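PDB 2FP3: caspase Nc subunit 1 from Drosophila melanogaster, which acts as an initiator caspase, a cysteine endopeptidase that sets off the cascade of caspases executing apoptosis, including steroid-driven cell death during metamorphosis. Local coordinates for residues Asp109-Phe112 with Lys113-Met117; Asn139-Gly143 with Lys144-Glu148; Ile256-Phe259 with Cys260-Ala264. The protein carries 2 engineered substitutions. All blocks are in the same frame, centred on the assembly; numbering follows the deposited sequence.

All three contacts are local and follow one another along the caspase domain, so none encloses or crosses another. Contact 1 (109-117) lies within helix 108-119, which packs on strands 62-68 and 130-139 of the central sheet. The chain then runs through strand 130-139 to contact 2 (139-148), the only one of the three to close a loop: it turns the end of that strand back into strand 146-148, near the active site. Contact 3 (256-264) comes much later, in helix 251-266, which lies against helices 82-95 and 272-284. Contacts 1 and 3 sit on opposite sides of the chain's centre, their own centres about 27 Å apart.

Contact 1: Asp109-Phe112 with Lys113-Met117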
loop_
_atom_site.group_PDB
_atom_site.type_symbol
_atom_site.label_atom_id
_atom_site.label_comp_id
_atom_site.label_asym_id
_atom_site.label_seq_id
_atom_site.Cartn_x
_atom_site.Cartn_y
_atom_site.Cartn_z
ATOM N N ASP A 109 -6.533 2.615 18.781
ATOM C CA ASP A 109 -6.547 1.329 19.456
ATOM C C ASP A 109 -7.019 0.191 18.558
ATOM O O ASP A 109 -6.436 -0.886 18.558
ATOM C CB ASP A 109 -7.426 1.403 20.704
ATOM C CG ASP A 109 -7.273 0.190 21.593
ATOM O OD1 ASP A 109 -6.138 -0.066 22.048
ATOM O OD2 ASP A 109 -8.283 -0.508 21.834
ATOM N N GLN A 110 -8.081 0.420 17.797
ATOM C CA GLN A 110 -8.596 -0.615 16.910
ATOM C C GLN A 110 -7.588 -0.915 15.806
ATOM O O GLN A 110 -7.329 -2.075 15.476
ATOM C CB GLN A 110 -9.912 -0.165 16.286
ATOM C CG GLN A 110 -11.023 0.089 17.282
ATOM C CD GLN A 110 -12.301 0.554 16.607
ATOM O OE1 GLN A 110 -12.302 1.539 15.866
ATOM N NE2 GLN A 110 -13.398 -0.154 16.862
ATOM N N PHE A 111 -7.010 0.141 15.246
ATOM C CA PHE A 111 -6.044 -0.010 14.172
ATOM C C PHE A 111 -4.934 -0.989 14.488
ATOM O O PHE A 111 -4.680 -1.909 13.719
ATOM C CB PHE A 111 -5.407 1.329 13.808
ATOM C CG PHE A 111 -4.365 1.208 12.740
ATOM C CD1 PHE A 111 -4.730 0.895 11.438
ATOM C CD2 PHE A 111 -3.023 1.296 13.054
ATOM C CE1 PHE A 111 -3.776 0.658 10.471
ATOM C CE2 PHE A 111 -2.058 1.061 12.094
ATOM C CZ PHE A 111 -2.435 0.738 10.795
ATOM N N PHE A 112 -4.260 -0.777 15.614
ATOM C CA PHE A 112 -3.162 -1.645 16.016
ATOM C C PHE A 112 -3.598 -3.052 16.392
ATOM O O PHE A 112 -2.779 -3.969 16.425
ATOM C CB PHE A 112 -2.380 -1.025 17.177
ATOM C CG PHE A 112 -1.471 0.088 16.761
ATOM C CD1 PHE A 112 -1.876 1.414 16.865
ATOM C CD2 PHE A 112 -0.217 -0.191 16.220
ATOM C CE1 PHE A 112 -1.044 2.452 16.437
ATOM C CE2 PHE A 112 0.622 0.837 15.791
ATOM C CZ PHE A 112 0.206 2.161 15.897
ATOM N N LYS A 113 -4.877 -3.223 16.694
ATOM C CA LYS A 113 -5.359 -4.542 17.042
ATOM C C LYS A 113 -5.598 -5.291 15.736
ATOM O O LYS A 113 -5.253 -6.468 15.621
ATOM C CB LYS A 113 -6.648 -4.459 17.865
ATOM C CG LYS A 113 -7.104 -5.810 18.408
ATOM C CD LYS A 113 -8.232 -5.677 19.422
ATOM C CE LYS A 113 -8.634 -7.040 19.981
ATOM N NZ LYS A 113 -9.640 -6.935 21.077
ATOM N N LEU A 114 -6.175 -4.601 14.754
ATOM C CA LEU A 114 -6.437 -5.200 13.447
ATOM C C LEU A 114 -5.123 -5.633 12.816
ATOM O O LEU A 114 -4.992 -6.743 12.313
ATOM C CB LEU A 114 -7.084 -4.189 12.498
ATOM C CG LEU A 114 -8.435 -3.573 12.826
ATOM C CD1 LEU A 114 -8.817 -2.643 11.684
ATOM C CD2 LEU A 114 -9.488 -4.663 13.022
ATOM N N LEU A 115 -4.164 -4.716 12.837
ATOM C CA LEU A 115 -2.854 -4.943 12.260
ATOM C C LEU A 115 -2.225 -6.210 12.805
ATOM O O LEU A 115 -1.767 -7.067 12.042
ATOM C CB LEU A 115 -1.957 -3.732 12.533
ATOM C CG LEU A 115 -0.501 -3.784 12.073
ATOM C CD1 LEU A 115 -0.404 -4.124 10.592
ATOM C CD2 LEU A 115 0.130 -2.434 12.351
ATOM N N THR A 116 -2.225 -6.330 14.127
ATOM C CA THR A 116 -1.648 -7.492 14.788
ATOM C C THR A 116 -2.385 -8.772 14.429
ATOM O O THR A 116 -1.769 -9.813 14.204
ATOM C CB THR A 116 -1.682 -7.326 16.310
ATOM O OG1 THR A 116 -1.044 -6.091 16.668
ATOM C CG2 THR A 116 -0.972 -8.485 16.980
ATOM N N MET A 117 -3.707 -8.686 14.387
ATOM C CA MET A 117 -4.553 -9.824 14.069
ATOM C C MET A 117 -4.252 -10.300 12.641
ATOM O O MET A 117 -4.222 -11.499 12.338
ATOM C CB MET A 117 -6.015 -9.392 14.176
ATOM C CG MET A 117 -6.965 -10.433 14.728
ATOM S SD MET A 117 -8.665 -9.796 14.765
ATOM C CE MET A 117 -8.557 -8.573 16.084
#
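The rings of F111 and F112 both meet L115 one helical turn on, and each meets its methyl CD2 obliquely. F111 is the nearer, with CE2 4.1 Å from L115 CD2, while F112 CD2 stands at 4.5 Å from the same methyl. One face of the F112 ring is met toward its rim by F111 CD2. The two aromatic side chains leave the helix differently: F111 has CG anti to the backbone N (chi1 178°), which brings its ring beside L115, whereas F112 has CG beside the backbone N and its ring reaches K159 and I160 of helix 157-162. Along the backbone the helical bonds run on, L114 N to Q110 O at 2.9 Å and L115 N to F111 O at 3.0 Å. Q110 O also accepts K113 N, which comes from above the carbonyl plane. At F112 O the hydroxyl T116 OG1 donates at 2.8 Å almost straight down the C=O bond, with a weak bond from T116 N beside it. F111 touches V67, M132 and L134, and L115 touches L65. F111 and L115 form the sheet-facing side of an amphipathic helix, with F112 beside it against helix 157-162, as in the alpha/beta sandwich of the caspase fold.

Contact 2: Asn139-Gly143 with Lys144-Glu148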
loop_
_atom_site.group_PDB
_atom_site.type_symbol
_atom_site.label_atom_id
_atom_site.label_comp_id
_atom_site.label_asym_id
_atom_site.label_seq_id
_atom_site.Cartn_x
_atom_site.Cartn_y
_atom_site.Cartn_z
ATOM N N ASN A 139 0.025 14.420 9.837
ATOM C CA ASN A 139 0.548 15.659 10.404
ATOM C C ASN A 139 2.066 15.561 10.590
ATOM O O ASN A 139 2.604 14.472 10.795
ATOM C CB ASN A 139 -0.149 15.931 11.742
ATOM C CG ASN A 139 0.017 17.362 12.208
ATOM O OD1 ASN A 139 -0.171 18.303 11.437
ATOM N ND2 ASN A 139 0.353 17.534 13.480
ATOM N N SER A 140 2.751 16.702 10.518
ATOM C CA SER A 140 4.207 16.738 10.661
ATOM C C SER A 140 4.679 17.461 11.922
ATOM O O SER A 140 5.421 18.441 11.841
ATOM C CB SER A 140 4.833 17.410 9.435
ATOM O OG SER A 140 4.414 16.784 8.236
ATOM N N VAL A 141 4.256 16.968 13.083
ATOM C CA VAL A 141 4.638 17.563 14.363
ATOM C C VAL A 141 6.147 17.499 14.592
ATOM O O VAL A 141 6.724 16.413 14.684
ATOM C CB VAL A 141 3.939 16.847 15.542
ATOM C CG1 VAL A 141 4.420 17.423 16.863
ATOM C CG2 VAL A 141 2.434 17.000 15.422
ATOM N N GLU A 142 6.778 18.666 14.690
ATOM C CA GLU A 142 8.219 18.748 14.910
ATOM C C GLU A 142 8.945 18.028 13.780
ATOM O O GLU A 142 8.608 18.191 12.606
ATOM C CB GLU A 142 8.584 18.097 16.249
ATOM C CG GLU A 142 7.867 18.682 17.458
ATOM C CD GLU A 142 8.348 20.076 17.810
ATOM O OE1 GLU A 142 9.535 20.224 18.167
ATOM O OE2 GLU A 142 7.538 21.024 17.732
ATOM N N GLY A 143 9.946 17.234 14.142
ATOM C CA GLY A 143 10.688 16.483 13.150
ATOM C C GLY A 143 10.046 15.119 12.970
ATOM O O GLY A 143 10.560 14.268 12.239
ATOM N N LYS A 144 8.915 14.916 13.645
ATOM C CA LYS A 144 8.182 13.654 13.576
ATOM C C LYS A 144 6.999 13.690 12.615
ATOM O O LYS A 144 6.504 14.755 12.246
ATOM C CB LYS A 144 7.682 13.243 14.966
ATOM C CG LYS A 144 8.758 12.708 15.897
ATOM C CD LYS A 144 8.130 12.019 17.100
ATOM C CE LYS A 144 9.181 11.473 18.054
ATOM N NZ LYS A 144 9.969 12.554 18.713
ATOM N N GLU A 145 6.552 12.504 12.224
ATOM C CA GLU A 145 5.433 12.346 11.310
ATOM C C GLU A 145 4.349 11.549 12.034
ATOM O O GLU A 145 4.625 10.501 12.622
ATOM C CB GLU A 145 5.912 11.614 10.057
ATOM C CG GLU A 145 4.889 11.451 8.956
ATOM C CD GLU A 145 5.543 11.091 7.634
ATOM O OE1 GLU A 145 6.420 10.200 7.629
ATOM O OE2 GLU A 145 5.182 11.695 6.600
ATOM N N LYS A 146 3.121 12.054 12.002
ATOM C CA LYS A 146 2.012 11.398 12.681
ATOM C C LYS A 146 0.857 11.020 11.756
ATOM O O LYS A 146 0.769 11.490 10.624
ATOM C CB LYS A 146 1.494 12.295 13.808
ATOM C CG LYS A 146 2.539 12.626 14.871
ATOM C CD LYS A 146 1.958 13.513 15.964
ATOM C CE LYS A 146 2.990 13.829 17.036
ATOM N NZ LYS A 146 2.426 14.708 18.098
ATOM N N VAL A 147 -0.032 10.169 12.259
ATOM C CA VAL A 147 -1.183 9.716 11.489
ATOM C C VAL A 147 -2.446 9.813 12.336
ATOM O O VAL A 147 -2.454 9.402 13.493
ATOM C CB VAL A 147 -0.982 8.249 11.019
ATOM C CG1 VAL A 147 -2.212 7.749 10.309
ATOM C CG2 VAL A 147 0.216 8.162 10.093
ATOM N N GLU A 148 -3.509 10.363 11.752
ATOM C CA GLU A 148 -4.794 10.523 12.440
ATOM C C GLU A 148 -5.730 9.340 12.245
ATOM O O GLU A 148 -5.656 8.631 11.237
ATOM C CB GLU A 148 -5.547 11.747 11.926
ATOM C CG GLU A 148 -5.178 13.080 12.506
ATOM C CD GLU A 148 -6.243 14.111 12.195
ATOM O OE1 GLU A 148 -7.281 14.122 12.890
ATOM O OE2 GLU A 148 -6.053 14.890 11.238
#
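N139 O takes the amide of K146 in a short, almost straight hydrogen bond, 2.8 Å from K146 N with an N-H...O angle of 174°. The donor lies only slightly out of the carbonyl plane. The return bond, N139 N to K146 O at 3.1 Å, reaches its acceptor from well above the carbonyl plane. Together they make N139 and K146 an antiparallel hydrogen-bonded pair, and E145 CA adds a CA-H...O contact to N139 O. Beyond the pair the chain reverses in a type II' turn from V141 to K144, closed by K144 N on V141 O at 2.8 Å. E142, with positive phi (58°), occupies the first inner corner and G143 the second.

The side-chain part of the contact is V141 against K146. With CG anti to the carbonyl carbon and the rest of the chain fully extended, the lysine runs back along the hairpin and passes obliquely over the valine. K146 CE lies 3.5 Å from V141 CB, and K146 CD lies 3.6 Å from V141 CG2. The ammonium itself ends beside the two methyls, K146 NZ being 3.6 Å from V141 CG1. On the neighbouring strand the lysine also touches V154 and D156. At the other end of the segment, E148 forms a salt bridge with R77, and its backbone bonds to H137, the active-site histidine by similarity.

E145 CB points away from 139-143, and its side chain touches A184, an engineered residue at what is inferred to be an active-site position. The chemistry is thus divided: backbone bonds fix the reversal, while the lysine's methylenes and ammonium lie across a partly exposed valine, and its contact with D156 would probably be favourable for the charge.

Contact 3: Ile256-Phe259 with Cys260-Ala264; sequences IQKF and CQVMA
A Met-aromatic contact one turn apart, F259 with M263, marks the buried side of helix 251-266, which packs against helices 82-95 and 272-284. The two side chains lie next to each other and point the same way. M263 CG sits over one face of the F259 ring, shifted toward the rim, 3.6 Å from the centroid and 20° off the ring normal, a CH-pi contact. It lies 3.4 Å from both F259 CZ and F259 CE1. The sulfur follows obliquely, with M263 SD 4.4 Å from the same centroid. The bend at chi2 (-71°) sets SD beside the ring, and chi3 (-83°) then turns CE. F259, with CG anti to the backbone N, sends its ring alongside M263, where it also meets T279 of helix 272-284; M263 goes on to I275, L92, L96 and F309.

In the backbone, the M263 N to F259 O bond is short, 2.7 Å, and C260 N to I256 O and V262 N to K258 O continue the helical pattern. C260 turns SG toward the preceding turn, 4.3 Å from I256 CG2, while its side chain also touches S88 and L92 of helix 82-95.

At the more exposed side of the helix K258 and Q261 cross obliquely. The lysine bends at chi2, which brings K258 CD to 3.3 Å from Q261 OE1, so the amide oxygen lies alongside the aliphatic stem.

The helix therefore has two chemistries. Inward, the polarisable contact is that of M263 with F259, the ring's pi face receiving the methionine CG-H, while C260 faces helix 82-95, F259 helix 272-284 and M263 both; outward, the glutamine oxygen lies against the lysine chain, with K258 NZ 3.5 Å from Q261 OE1.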
loop_
_atom_site.group_PDB
_atom_site.type_symbol
_atom_site.label_atom_id
_atom_site.label_comp_id
_atom_site.label_asym_id
_atom_site.label_seq_id
_atom_site.Cartn_x
_atom_site.Cartn_y
_atom_site.Cartn_z
ATOM N N ILE A 256 -3.227 7.249 -5.654
ATOM C CA ILE A 256 -3.856 5.934 -5.629
ATOM C C ILE A 256 -4.480 5.547 -6.961
ATOM O O ILE A 256 -4.292 4.424 -7.440
ATOM C CB ILE A 256 -4.945 5.858 -4.550
ATOM C CG1 ILE A 256 -4.300 5.789 -3.174
ATOM C CG2 ILE A 256 -5.814 4.631 -4.765
ATOM C CD1 ILE A 256 -5.297 5.845 -2.055
ATOM N N GLN A 257 -5.231 6.465 -7.559
ATOM C CA GLN A 257 -5.870 6.166 -8.832
ATOM C C GLN A 257 -4.844 5.871 -9.913
ATOM O O GLN A 257 -4.958 4.877 -10.636
ATOM C CB GLN A 257 -6.772 7.326 -9.264
ATOM C CG GLN A 257 -7.945 7.559 -8.318
ATOM C CD GLN A 257 -8.800 6.315 -8.126
ATOM O OE1 GLN A 257 -9.111 5.930 -6.996
ATOM N NE2 GLN A 257 -9.185 5.683 -9.231
ATOM N N LYS A 258 -3.832 6.729 -10.011
ATOM C CA LYS A 258 -2.789 6.566 -11.008
ATOM C C LYS A 258 -2.056 5.251 -10.758
ATOM O O LYS A 258 -1.649 4.553 -11.696
ATOM C CB LYS A 258 -1.810 7.738 -10.936
ATOM C CG LYS A 258 -1.050 7.955 -12.228
ATOM C CD LYS A 258 -2.004 8.256 -13.381
ATOM C CE LYS A 258 -1.272 8.280 -14.717
ATOM N NZ LYS A 258 -2.162 8.587 -15.870
ATOM N N PHE A 259 -1.887 4.922 -9.480
ATOM C CA PHE A 259 -1.220 3.685 -9.104
ATOM C C PHE A 259 -1.989 2.477 -9.634
ATOM O O PHE A 259 -1.413 1.590 -10.270
ATOM C CB PHE A 259 -1.109 3.582 -7.584
ATOM C CG PHE A 259 -0.548 2.276 -7.114
ATOM C CD1 PHE A 259 0.730 1.875 -7.500
ATOM C CD2 PHE A 259 -1.300 1.434 -6.304
ATOM C CE1 PHE A 259 1.249 0.653 -7.083
ATOM C CE2 PHE A 259 -0.784 0.208 -5.883
ATOM C CZ PHE A 259 0.489 -0.180 -6.275
ATOM N N CYS A 260 -3.291 2.444 -9.366
ATOM C CA CYS A 260 -4.119 1.343 -9.821
ATOM C C CYS A 260 -4.145 1.286 -11.336
ATOM O O CYS A 260 -4.164 0.197 -11.918
ATOM C CB CYS A 260 -5.536 1.482 -9.279
ATOM S SG CYS A 260 -5.651 1.301 -7.485
ATOM N N GLN A 261 -4.143 2.451 -11.984
ATOM C CA GLN A 261 -4.155 2.468 -13.443
ATOM C C GLN A 261 -2.876 1.830 -13.962
ATOM O O GLN A 261 -2.926 0.925 -14.800
ATOM C CB GLN A 261 -4.276 3.900 -13.984
ATOM C CG GLN A 261 -5.490 4.661 -13.465
ATOM C CD GLN A 261 -5.693 6.011 -14.148
ATOM O OE1 GLN A 261 -4.748 6.785 -14.324
ATOM N NE2 GLN A 261 -6.938 6.302 -14.520
ATOM N N VAL A 262 -1.736 2.302 -13.455
ATOM C CA VAL A 262 -0.421 1.793 -13.858
ATOM C C VAL A 262 -0.276 0.311 -13.514
ATOM O O VAL A 262 0.322 -0.458 -14.267
ATOM C CB VAL A 262 0.722 2.576 -13.162
ATOM C CG1 VAL A 262 2.082 1.969 -13.532
ATOM C CG2 VAL A 262 0.656 4.051 -13.561
ATOM N N MET A 263 -0.805 -0.083 -12.360
ATOM C CA MET A 263 -0.751 -1.476 -11.955
ATOM C C MET A 263 -1.564 -2.293 -12.966
ATOM O O MET A 263 -1.094 -3.308 -13.471
ATOM C CB MET A 263 -1.340 -1.641 -10.548
ATOM C CG MET A 263 -0.402 -1.261 -9.415
ATOM S SD MET A 263 0.939 -2.468 -9.225
ATOM C CE MET A 263 0.101 -3.710 -8.231
ATOM N N ALA A 264 -2.774 -1.829 -13.270
ATOM C CA ALA A 264 -3.653 -2.516 -14.209
ATOM C C ALA A 264 -3.019 -2.753 -15.574
ATOM O O ALA A 264 -3.195 -3.820 -16.164
ATOM C CB ALA A 264 -4.942 -1.733 -14.379
#